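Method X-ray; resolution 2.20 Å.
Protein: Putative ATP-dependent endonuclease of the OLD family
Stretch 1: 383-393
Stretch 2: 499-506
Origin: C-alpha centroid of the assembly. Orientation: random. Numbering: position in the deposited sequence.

Stretch 1 383-393: VAALQLFNQLE
Stretch 2, residues 499-506: ILKTVDVG

What backbone frame brings the two stretches together? Stretch 1 is the end of a helix that begins earlier in the chain, helical from Val383 to Gln391 with phi/psi near -60/-45 and i to i-4 bonds such as Leu388 N to Ala384 O (2.9 Å). Stretch 2 enters as helix at Ile499 and Leu500, keeps helix-like angles through Lys501 (-66/-19) and Thr502 (-89/-5), where Thr502 N bonds to Ile499 O at 2.9 Å, and only then extends through Val503 (-83/157) and Asp504 (-113/99) before Val505 turns back to -43/-27. The register is set by CA–CA distances of 7.3 Å between Leu388 and Leu500 and 6.7 Å between Leu392 and Val505, so both chains advance in the same sense along the contact, which buries 433 Å² in all.

How does the first part of the helix receive stretch 2? Leu500, its CA-to-CB bond toward the helix and its rotamer m,t (-75°, 171°), is a knob in the hole formed by Ala384, Gln387, Leu388 and Gln391. Its CD1 lies 3.9 Å from Ala384 CB and also reaches the helix backbone, with Leu500 CD1 3.7 Å from Ala384 O. Gln387 (t,p, chi3 31°) adds its aliphatic part, with CG 4.0 Å from Leu500 CD1, while its NE2 comes within 3.8 Å of Lys501 CG. Leu388 (m,t) leaves its backbone sideways, yet its end comes nearer, placing CD2 4.2 Å from Leu500 CD2.

What polar bond joins the stretches? Gln391 (m,t, chi3 -119°) points CA-to-CB toward stretch 2 and donates from NE2 to Leu500 O at 2.9 Å, with an N-H...O angle of 148°. Leu500 O also accepts from Val503 N (3.1 Å), within its own stretch. One helical turn earlier, Gln387 NE2 donates to Gln391 OE1 at 3.1 Å and 169°, a nearly straight bond that ties the two amides together. Gln391 OE1 and Leu500 O, 3.1 Å apart, are both acceptors and do not bond to each other.

How does the contact finish as the helix ends? Val505 (chi1 m, -73°) points its CA-to-CB bond toward stretch 1, bringing CG1 to 3.9 Å from Gln391 CB and to a tight 3.4 Å from Leu392 CD2. Leu392 (-85/-1; m,t) starts sideways, but its end approaches the valine to make this apolar pair. Glu393 then leaves helical geometry with positive phi (64/42) in a Schellman motif; its side chain stays out of reach of stretch 2.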

# COMPACT_ATOMS: atom_id res chain seq x y z
N VAL A 383 16.04 0.37 -39.88
CA VAL A 383 15.14 1.06 -40.79
C VAL A 383 14.41 0.06 -41.68
O VAL A 383 13.20 0.14 -41.87
CB VAL A 383 15.90 2.09 -41.64
CG1 VAL A 383 14.97 2.68 -42.71
CG2 VAL A 383 16.48 3.19 -40.77
N ALA A 384 15.15 -0.88 -42.25
CA ALA A 384 14.54 -1.86 -43.15
C ALA A 384 13.59 -2.77 -42.38
O ALA A 384 12.47 -3.02 -42.84
CB ALA A 384 15.62 -2.67 -43.86
N ALA A 385 14.01 -3.25 -41.21
CA ALA A 385 13.12 -4.05 -40.37
C ALA A 385 11.80 -3.32 -40.11
O ALA A 385 10.71 -3.87 -40.38
CB ALA A 385 13.83 -4.39 -39.05
N LEU A 386 11.86 -2.08 -39.63
CA LEU A 386 10.63 -1.37 -39.26
C LEU A 386 9.74 -1.10 -40.47
O LEU A 386 8.51 -1.12 -40.34
CB LEU A 386 10.96 -0.06 -38.53
CG LEU A 386 11.60 -0.20 -37.14
CD1 LEU A 386 12.07 1.15 -36.60
CD2 LEU A 386 10.63 -0.83 -36.15
N GLN A 387 10.33 -0.87 -41.64
CA GLN A 387 9.49 -0.73 -42.82
C GLN A 387 8.84 -2.06 -43.18
O GLN A 387 7.67 -2.10 -43.59
CB GLN A 387 10.33 -0.17 -43.98
CG GLN A 387 9.61 -0.19 -45.32
CD GLN A 387 8.40 0.73 -45.32
OE1 GLN A 387 8.39 1.75 -44.63
NE2 GLN A 387 7.37 0.37 -46.08
N LEU A 388 9.54 -3.18 -42.99
CA LEU A 388 8.90 -4.47 -43.28
C LEU A 388 7.80 -4.77 -42.28
O LEU A 388 6.73 -5.26 -42.66
CB LEU A 388 9.92 -5.60 -43.33
CG LEU A 388 10.70 -5.62 -44.64
CD1 LEU A 388 11.94 -6.48 -44.55
CD2 LEU A 388 9.78 -6.07 -45.79
N PHE A 389 8.04 -4.50 -40.99
CA PHE A 389 6.96 -4.59 -40.01
C PHE A 389 5.73 -3.86 -40.53
O PHE A 389 4.61 -4.39 -40.50
CB PHE A 389 7.37 -3.98 -38.67
CG PHE A 389 8.07 -4.93 -37.73
CD1 PHE A 389 7.34 -5.72 -36.86
CD2 PHE A 389 9.45 -4.99 -37.69
CE1 PHE A 389 7.98 -6.56 -35.97
CE2 PHE A 389 10.10 -5.83 -36.79
CZ PHE A 389 9.37 -6.62 -35.94
N ASN A 390 5.93 -2.64 -41.02
CA ASN A 390 4.81 -1.83 -41.49
C ASN A 390 4.12 -2.49 -42.69
O ASN A 390 2.89 -2.43 -42.82
CB ASN A 390 5.32 -0.42 -41.81
CG ASN A 390 4.21 0.55 -42.14
OD1 ASN A 390 3.44 0.95 -41.27
ND2 ASN A 390 4.13 0.95 -43.40
N GLN A 391 4.89 -3.12 -43.56
CA GLN A 391 4.30 -3.79 -44.71
C GLN A 391 3.64 -5.11 -44.34
O GLN A 391 2.75 -5.58 -45.06
CB GLN A 391 5.36 -4.02 -45.79
CG GLN A 391 5.70 -2.74 -46.53
CD GLN A 391 6.76 -2.92 -47.60
OE1 GLN A 391 7.82 -2.32 -47.53
NE2 GLN A 391 6.46 -3.75 -48.61
N LEU A 392 4.06 -5.72 -43.24
CA LEU A 392 3.41 -6.92 -42.75
C LEU A 392 2.22 -6.58 -41.87
O LEU A 392 1.53 -7.48 -41.40
CB LEU A 392 4.42 -7.79 -41.98
CG LEU A 392 5.51 -8.37 -42.90
CD1 LEU A 392 6.67 -8.92 -42.12
CD2 LEU A 392 4.91 -9.45 -43.81
N GLU A 393 1.96 -5.28 -41.67
CA GLU A 393 0.83 -4.80 -40.89
C GLU A 393 0.95 -5.24 -39.44
O GLU A 393 -0.02 -5.66 -38.81
CB GLU A 393 -0.50 -5.25 -41.50
CG GLU A 393 -1.01 -4.33 -42.61
CD GLU A 393 -2.11 -4.96 -43.46
OE1 GLU A 393 -2.13 -6.21 -43.58
OE2 GLU A 393 -2.95 -4.21 -44.03
N ILE A 499 12.50 1.05 -52.14
CA ILE A 499 12.84 -0.30 -52.61
C ILE A 499 11.90 -1.32 -51.99
O ILE A 499 11.25 -2.10 -52.69
CB ILE A 499 14.31 -0.63 -52.32
CG1 ILE A 499 15.22 0.16 -53.26
CG2 ILE A 499 14.54 -2.11 -52.47
CD1 ILE A 499 16.69 0.17 -52.82
N LEU A 500 11.80 -1.32 -50.65
CA LEU A 500 11.01 -2.34 -49.97
C LEU A 500 9.54 -2.26 -50.34
O LEU A 500 8.82 -3.27 -50.30
CB LEU A 500 11.17 -2.22 -48.47
CG LEU A 500 12.52 -2.73 -47.99
CD1 LEU A 500 12.72 -2.39 -46.52
CD2 LEU A 500 12.58 -4.21 -48.27
N LYS A 501 9.06 -1.07 -50.67
CA LYS A 501 7.66 -0.95 -51.07
C LYS A 501 7.35 -1.68 -52.37
O LYS A 501 6.17 -1.97 -52.63
CB LYS A 501 7.27 0.54 -51.17
CG LYS A 501 7.07 1.24 -49.81
CD LYS A 501 6.63 2.70 -49.99
CE LYS A 501 6.61 3.43 -48.65
NZ LYS A 501 6.28 4.89 -48.80
N THR A 502 8.35 -2.01 -53.20
CA THR A 502 8.08 -2.76 -54.42
C THR A 502 8.14 -4.27 -54.22
O THR A 502 7.83 -5.02 -55.15
CB THR A 502 9.06 -2.39 -55.55
OG1 THR A 502 10.38 -2.82 -55.19
CG2 THR A 502 9.07 -0.88 -55.79
N VAL A 503 8.53 -4.70 -53.01
CA VAL A 503 8.63 -6.15 -52.68
C VAL A 503 7.24 -6.66 -52.28
O VAL A 503 6.40 -5.84 -51.87
CB VAL A 503 9.66 -6.40 -51.57
CG1 VAL A 503 9.75 -7.88 -51.20
CG2 VAL A 503 11.03 -5.86 -51.94
N ASP A 504 7.02 -7.98 -52.40
CA ASP A 504 5.71 -8.59 -52.04
C ASP A 504 5.90 -9.49 -50.81
O ASP A 504 6.36 -10.63 -50.98
CB ASP A 504 5.12 -9.36 -53.23
CG ASP A 504 4.06 -10.38 -52.81
OD1 ASP A 504 3.42 -10.16 -51.76
OD2 ASP A 504 3.89 -11.37 -53.55
N VAL A 505 5.54 -8.98 -49.63
CA VAL A 505 5.67 -9.75 -48.36
C VAL A 505 5.19 -11.19 -48.60
O VAL A 505 5.67 -12.10 -47.90
CB VAL A 505 4.89 -9.09 -47.21
CG1 VAL A 505 5.58 -7.83 -46.71
CG2 VAL A 505 3.45 -8.79 -47.60
N GLY A 506 4.29 -11.37 -49.57
CA GLY A 506 3.75 -12.70 -49.90
C GLY A 506 4.85 -13.67 -50.32
O GLY A 506 4.88 -14.79 -49.78